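Local coordinates for protein domain of Unknown Function with a Cystatin-Like Fold (Nostoc punctiforme, PDB 2RGQ) that is of unknown function but adopts a cystatin-like fold and belongs to the SnoaL-like family of the NTF2 clan, whose members often enclose a pocket for small molecules, at residues 13-16 with 17-20; 112-116 with 117-121. All blocks are in the same frame, centred on the assembly; numbering follows the deposited sequence.

Contact 1 of 2, residues 13-16 with 17-20; sequences MELA and ARFE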
HETATM    1  N   MSE B  13      -1.907 -10.450   4.713  1.00 12.41           N
HETATM    2  CA  MSE B  13      -1.713  -9.022   4.546  1.00 14.11           C
HETATM    3  C   MSE B  13      -2.592  -8.254   5.540  1.00 14.29           C
HETATM    4  O   MSE B  13      -2.159  -7.250   6.083  1.00 12.40           O
HETATM    5  CB  MSE B  13      -1.979  -8.584   3.099  1.00 17.34           C
HETATM    6  CG  MSE B  13      -0.804  -8.905   2.195  1.00 19.99           C
HETATM    7 SE   MSE B  13      -1.180  -8.204   0.462  0.75 28.02          SE
HETATM    8  CE  MSE B  13      -2.257  -9.532  -0.027  1.00 18.50           C
ATOM      9  N   GLU B  14      -3.826  -8.713   5.746  1.00 13.99           N
ATOM     10  CA  GLU B  14      -4.735  -8.101   6.754  1.00 13.79           C
ATOM     11  C   GLU B  14      -4.201  -8.163   8.191  1.00 13.57           C
ATOM     12  O   GLU B  14      -4.480  -7.278   8.992  1.00 13.26           O
ATOM     13  CB  GLU B  14      -6.141  -8.678   6.655  1.00 15.93           C
ATOM     14  CG  GLU B  14      -6.942  -8.054   5.547  1.00 19.08           C
ATOM     15  CD  GLU B  14      -8.404  -8.512   5.536  1.00 23.14           C
ATOM     16  OE1 GLU B  14      -8.848  -9.122   6.549  1.00 24.89           O
ATOM     17  OE2 GLU B  14      -9.111  -8.237   4.525  1.00 22.96           O
ATOM     18  N   LEU B  15      -3.326  -9.117   8.504  1.00 12.53           N
ATOM     19  CA  LEU B  15      -2.720  -9.131   9.852  1.00 12.40           C
ATOM     20  C   LEU B  15      -1.915  -7.869  10.065  1.00 13.97           C
ATOM     21  O   LEU B  15      -2.019  -7.273  11.143  1.00 13.14           O
ATOM     22  CB  LEU B  15      -1.767 -10.286  10.069  1.00 12.39           C
ATOM     23  CG  LEU B  15      -2.367 -11.679  10.179  1.00 11.56           C
ATOM     24  CD1 LEU B  15      -1.312 -12.806  10.027  1.00 12.30           C
ATOM     25  CD2 LEU B  15      -3.157 -11.786  11.497  1.00 11.00           C
ATOM     26  N   ALA B  16      -1.106  -7.487   9.061  1.00 12.88           N
ATOM     27  CA  ALA B  16      -0.315  -6.242   9.121  1.00 12.62           C
ATOM     28  C   ALA B  16      -1.242  -5.020   9.238  1.00 12.95           C
ATOM     29  O   ALA B  16      -1.045  -4.173  10.099  1.00 12.01           O
ATOM     30  CB  ALA B  16       0.559  -6.112   7.913  1.00 14.36           C
ATOM     31  N   ALA B  17      -2.256  -4.963   8.380  1.00 11.58           N
ATOM     32  CA  ALA B  17      -3.232  -3.873   8.383  1.00 11.07           C
ATOM     33  C   ALA B  17      -3.969  -3.784   9.715  1.00 10.21           C
ATOM     34  O   ALA B  17      -4.051  -2.694  10.305  1.00 12.01           O
ATOM     35  CB  ALA B  17      -4.219  -4.005   7.186  1.00  9.77           C
ATOM     36  N   ARG B  18      -4.356  -4.931  10.283  1.00 10.08           N
ATOM     37  CA  ARG B  18      -5.013  -4.975  11.608  1.00 10.73           C
ATOM     38  C   ARG B  18      -4.081  -4.531  12.756  1.00 11.96           C
ATOM     39  O   ARG B  18      -4.494  -3.725  13.593  1.00 10.80           O
ATOM     40  CB  ARG B  18      -5.578  -6.375  11.874  1.00 12.65           C
ATOM     41  CG  ARG B  18      -6.810  -6.686  11.058  1.00 14.41           C
ATOM     42  CD  ARG B  18      -7.073  -8.190  11.068  1.00 17.94           C
ATOM     43  NE  ARG B  18      -7.335  -8.705  12.414  1.00 18.86           N
ATOM     44  CZ  ARG B  18      -7.111  -9.966  12.812  1.00 21.66           C
ATOM     45  NH1 ARG B  18      -6.593 -10.860  11.998  1.00 20.55           N
ATOM     46  NH2 ARG B  18      -7.414 -10.336  14.048  1.00 22.39           N
ATOM     47  N   PHE B  19      -2.833  -5.015  12.757  1.00 12.84           N
ATOM     48  CA  PHE B  19      -1.796  -4.601  13.703  1.00 11.91           C
ATOM     49  C   PHE B  19      -1.633  -3.095  13.691  1.00 12.51           C
ATOM     50  O   PHE B  19      -1.683  -2.443  14.759  1.00 10.37           O
ATOM     51  CB  PHE B  19      -0.459  -5.283  13.313  1.00 11.85           C
ATOM     52  CG  PHE B  19       0.724  -4.956  14.198  1.00 13.42           C
ATOM     53  CD1 PHE B  19       1.398  -3.749  14.071  1.00 13.50           C
ATOM     54  CD2 PHE B  19       1.284  -5.909  15.024  1.00 13.04           C
ATOM     55  CE1 PHE B  19       2.512  -3.439  14.827  1.00 13.90           C
ATOM     56  CE2 PHE B  19       2.452  -5.581  15.798  1.00 13.58           C
ATOM     57  CZ  PHE B  19       3.048  -4.388  15.680  1.00 13.13           C
ATOM     58  N   GLU B  20      -1.412  -2.549  12.499  1.00 10.91           N
ATOM     59  CA  GLU B  20      -1.142  -1.112  12.371  1.00 12.94           C
ATOM     60  C   GLU B  20      -2.334  -0.222  12.741  1.00 12.41           C
ATOM     61  O   GLU B  20      -2.192   0.745  13.497  1.00 10.75           O
ATOM     62  CB  GLU B  20      -0.610  -0.756  10.971  1.00 15.87           C
ATOM     63  CG  GLU B  20       0.756  -1.416  10.579  1.00 17.77           C
ATOM     64  CD  GLU B  20       1.846  -1.320  11.642  1.00 22.62           C
ATOM     65  OE1 GLU B  20       1.777  -0.488  12.587  1.00 26.73           O
ATOM     66  OE2 GLU B  20       2.832  -2.109  11.545  1.00 26.59           O
TER
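Met13, present as selenomethionine, accepts through its O a hydrogen bond from Ala17 N at 3.2 Å. The Met13 side chain leaves this turn and packs on Ala76 and Ile78 of strand 69-80. Glu14 O takes the N-H of Arg18 N at 2.7 Å. The same oxygen is lined by the Arg18 chain, whose CG comes to 3.2 Å from Glu14 O. The first torsion explains this: Arg18 CG stands beside its own backbone N (chi1 -73°), which already points at that carbonyl. The Glu14 carboxylate does not meet Arg18. It pairs with Lys9 of the second subunit. The backbone bonds from Ala17 N to Met13 O and from Arg18 N to Glu14 O are i to i+4 bonds of an alpha helix. Helix 6-25 lies on the curved mixed sheet of the cystatin-like fold, and its other side partly faces the second subunit. Leu15 O receives Phe19 N at 2.9 Å. Leu15 CD2 touches Arg18 NH1 at 3.6 Å, coming at the guanidinium from an oblique direction. Phe19 CB sits 3.3 Å from Leu15 O. With CG anti to the backbone N (chi1 180°), the Phe19 ring swings away from this turn to Arg123 and Tyr31. Ala16 O accepts Glu20 N at 2.9 Å, and Glu20 CG also rests against this carbonyl, 3.3 Å from Ala16 O. Glu20 OE2 forms a salt bridge with Arg123, while OE1 lies in plane at the edge of the Phe19 ring.

Contact 2 of 2, residues 112-116 with 117-121; sequences RKING and KWYLI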
ATOM      1  N   ARG B 112       1.204 -18.240  10.928  1.00  9.72           N
ATOM      2  CA  ARG B 112       0.733 -19.625  11.016  1.00  9.22           C
ATOM      3  C   ARG B 112      -0.774 -19.682  11.045  1.00 10.77           C
ATOM      4  O   ARG B 112      -1.432 -18.816  11.651  1.00 11.01           O
ATOM      5  CB  ARG B 112       1.304 -20.271  12.261  1.00 10.52           C
ATOM      6  CG  ARG B 112       1.025 -21.782  12.447  1.00 11.33           C
ATOM      7  CD  ARG B 112       1.672 -22.281  13.719  1.00 12.29           C
ATOM      8  NE  ARG B 112       3.132 -22.078  13.693  1.00 12.90           N
ATOM      9  CZ  ARG B 112       3.934 -22.000  14.756  1.00 13.41           C
ATOM     10  NH1 ARG B 112       3.473 -22.141  15.952  1.00 14.13           N
ATOM     11  NH2 ARG B 112       5.221 -21.828  14.618  1.00 14.59           N
ATOM     12  N   LYS B 113      -1.310 -20.713  10.391  1.00 11.23           N
ATOM     13  CA  LYS B 113      -2.755 -20.965  10.405  1.00 10.59           C
ATOM     14  C   LYS B 113      -3.001 -21.901  11.584  1.00 11.00           C
ATOM     15  O   LYS B 113      -2.488 -23.011  11.609  1.00 11.21           O
ATOM     16  CB  LYS B 113      -3.206 -21.569   9.109  1.00 12.61           C
ATOM     17  CG  LYS B 113      -4.672 -21.836   9.029  1.00 11.48           C
ATOM     18  CD  LYS B 113      -5.094 -22.336   7.674  1.00 12.22           C
ATOM     19  CE  LYS B 113      -5.131 -21.229   6.645  1.00 13.18           C
ATOM     20  NZ  LYS B 113      -5.194 -21.818   5.243  1.00 12.75           N
ATOM     21  N   ILE B 114      -3.779 -21.415  12.554  1.00  9.88           N
ATOM     22  CA  ILE B 114      -4.149 -22.140  13.764  1.00 11.88           C
ATOM     23  C   ILE B 114      -5.688 -22.157  13.875  1.00 12.33           C
ATOM     24  O   ILE B 114      -6.334 -21.122  13.834  1.00 12.51           O
ATOM     25  CB  ILE B 114      -3.507 -21.508  15.042  1.00 13.29           C
ATOM     26  CG1 ILE B 114      -2.018 -21.203  14.805  1.00 14.80           C
ATOM     27  CG2 ILE B 114      -3.731 -22.420  16.254  1.00 14.34           C
ATOM     28  CD1 ILE B 114      -1.268 -20.549  15.990  1.00 13.16           C
ATOM     29  N   ASN B 115      -6.261 -23.363  13.982  1.00 13.15           N
ATOM     30  CA  ASN B 115      -7.708 -23.540  14.018  1.00 13.88           C
ATOM     31  C   ASN B 115      -8.408 -22.760  12.892  1.00 14.43           C
ATOM     32  O   ASN B 115      -9.447 -22.116  13.100  1.00 13.55           O
ATOM     33  CB  ASN B 115      -8.283 -23.169  15.374  1.00 14.67           C
ATOM     34  CG  ASN B 115      -7.578 -23.854  16.532  1.00 15.49           C
ATOM     35  OD1 ASN B 115      -7.175 -25.014  16.479  1.00 15.64           O
ATOM     36  ND2 ASN B 115      -7.454 -23.128  17.596  1.00 17.00           N
ATOM     37  N   GLY B 116      -7.798 -22.795  11.716  1.00 12.99           N
ATOM     38  CA  GLY B 116      -8.328 -22.196  10.520  1.00 14.61           C
ATOM     39  C   GLY B 116      -8.155 -20.726  10.257  1.00 13.79           C
ATOM     40  O   GLY B 116      -8.707 -20.229   9.260  1.00 14.72           O
ATOM     41  N   LYS B 117      -7.399 -20.041  11.108  1.00 10.65           N
ATOM     42  CA  LYS B 117      -7.161 -18.618  10.995  1.00 12.72           C
ATOM     43  C   LYS B 117      -5.693 -18.311  11.042  1.00 12.20           C
ATOM     44  O   LYS B 117      -4.972 -18.941  11.828  1.00 10.01           O
ATOM     45  CB  LYS B 117      -7.840 -17.949  12.181  1.00 16.50           C
ATOM     46  CG  LYS B 117      -7.738 -16.448  12.236  1.00 20.53           C
ATOM     47  CD  LYS B 117      -8.841 -15.912  13.148  1.00 22.55           C
ATOM     48  CE  LYS B 117      -8.650 -14.429  13.451  1.00 23.95           C
ATOM     49  NZ  LYS B 117      -8.670 -13.572  12.252  1.00 21.84           N
ATOM     50  N   TRP B 118      -5.273 -17.263  10.307  1.00  9.19           N
ATOM     51  CA  TRP B 118      -3.863 -16.863  10.309  1.00 11.12           C
ATOM     52  C   TRP B 118      -3.580 -15.936  11.476  1.00 10.30           C
ATOM     53  O   TRP B 118      -4.401 -15.054  11.836  1.00  9.24           O
ATOM     54  CB  TRP B 118      -3.436 -16.163   9.021  1.00 10.73           C
ATOM     55  CG  TRP B 118      -3.422 -17.048   7.851  1.00 10.14           C
ATOM     56  CD1 TRP B 118      -4.415 -17.217   6.962  1.00  8.47           C
ATOM     57  CD2 TRP B 118      -2.345 -17.887   7.435  1.00 10.00           C
ATOM     58  NE1 TRP B 118      -4.022 -18.086   5.971  1.00 12.66           N
ATOM     59  CE2 TRP B 118      -2.758 -18.532   6.251  1.00  9.76           C
ATOM     60  CE3 TRP B 118      -1.089 -18.179   7.958  1.00 11.83           C
ATOM     61  CZ2 TRP B 118      -1.942 -19.458   5.563  1.00 11.54           C
ATOM     62  CZ3 TRP B 118      -0.252 -19.089   7.276  1.00 11.29           C
ATOM     63  CH2 TRP B 118      -0.692 -19.727   6.093  1.00 10.79           C
ATOM     64  N   TYR B 119      -2.410 -16.153  12.064  1.00  9.39           N
ATOM     65  CA  TYR B 119      -1.891 -15.374  13.172  1.00  9.73           C
ATOM     66  C   TYR B 119      -0.417 -15.065  13.044  1.00  9.92           C
ATOM     67  O   TYR B 119       0.331 -15.823  12.430  1.00  9.44           O
ATOM     68  CB  TYR B 119      -1.990 -16.180  14.475  1.00 11.46           C
ATOM     69  CG  TYR B 119      -3.373 -16.465  14.903  1.00 10.78           C
ATOM     70  CD1 TYR B 119      -4.101 -15.534  15.651  1.00 12.29           C
ATOM     71  CD2 TYR B 119      -3.990 -17.644  14.537  1.00 12.39           C
ATOM     72  CE1 TYR B 119      -5.407 -15.801  16.038  1.00 13.07           C
ATOM     73  CE2 TYR B 119      -5.305 -17.921  14.907  1.00 14.54           C
ATOM     74  CZ  TYR B 119      -6.000 -17.012  15.666  1.00 14.34           C
ATOM     75  OH  TYR B 119      -7.302 -17.313  15.984  1.00 14.25           O
ATOM     76  N   LEU B 120      -0.002 -13.932  13.598  1.00 10.21           N
ATOM     77  CA  LEU B 120       1.405 -13.610  13.735  1.00  9.71           C
ATOM     78  C   LEU B 120       2.099 -14.511  14.780  1.00 12.83           C
ATOM     79  O   LEU B 120       1.686 -14.563  15.968  1.00 13.19           O
ATOM     80  CB  LEU B 120       1.559 -12.137  14.177  1.00 10.70           C
ATOM     81  CG  LEU B 120       1.187 -11.044  13.165  1.00 11.62           C
ATOM     82  CD1 LEU B 120       1.158  -9.687  13.874  1.00 11.86           C
ATOM     83  CD2 LEU B 120       2.165 -11.003  12.000  1.00 11.86           C
ATOM     84  N   ILE B 121       3.140 -15.231  14.357  1.00 10.66           N
ATOM     85  CA  ILE B 121       4.000 -15.986  15.285  1.00  9.56           C
ATOM     86  C   ILE B 121       5.177 -15.119  15.728  1.00 11.19           C
ATOM     87  O   ILE B 121       5.582 -15.122  16.902  1.00  9.39           O
ATOM     88  CB  ILE B 121       4.566 -17.283  14.641  1.00 12.61           C
ATOM     89  CG1 ILE B 121       3.401 -18.223  14.246  1.00 12.69           C
ATOM     90  CG2 ILE B 121       5.632 -17.957  15.578  1.00 13.13           C
ATOM     91  CD1 ILE B 121       2.494 -18.667  15.415  1.00 14.97           C
TER
HETATM   92  O   HOH W   1      -8.204 -19.666  15.623  1.00 22.58           O
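Ile114 O is gripped by two donors: Lys117 N at 3.1 Å and a water at 3.0 Å. The Lys117 N-H arrives from above the carbonyl plane. The water also bonds Tyr119 OH, and Ile114 O lies at the edge of the Tyr119 ring, 3.5 Å from CE2. The return bond, Ile114 N to Lys117 O, is 2.8 Å long. Two more bonds join Arg112 and Tyr119. This is a beta hairpin with a two-residue loop, closed by a type I' turn with Asn115 and Gly116 at its corners. The chain turns a corner at Ile121, whose CD1 lies over one face of the Arg112 guanidinium, 3.6 Å from Arg112 NH1. One face of the hairpin carries Lys113 and Trp118, a non-hydrogen-bonded pair. Lys113 CB makes a CH-pi contact 4.0 Å from the centroid of the Trp118 six-membered ring, 5° off its normal. The Lys113 chain bends at chi3 (-75°) and lays CE over the indole, 3.4 Å from Trp118 NE1. Trp118 NE1 donates a hydrogen bond to Asp8, which also forms a salt bridge with Lys113 NZ, itself hydrogen-bonded to Tyr82 O. An alanine in place of Trp118 is likely to free the Lys113 chain to turn and deprive Asp8 of its NE1 partner.

Overall arrangement
Contact 1 lies in the interior, its centre about 6 Å from that of the chain, while contact 2 is at the surface, its centre about 15 Å from the chain centre. Contact 1 is made within helix 6-25. Contact 2 joins strands 101-114 and 117-127, the latter packed against that helix. The two centres are about 13 Å apart, and the contacts meet directly: Leu15 packs on Trp118, and Phe19 on Leu120. At this border Arg18 and Lys117 bring like charges close together. Residues 13-20 send side chains to the sheet and to other subunits. Residues 112-121 touch no other chain of the assembly. They combine cross-strand backbone bonds with aliphatic groups laid over flat ones: Lys113 over an indole, Ile121 over a guanidinium.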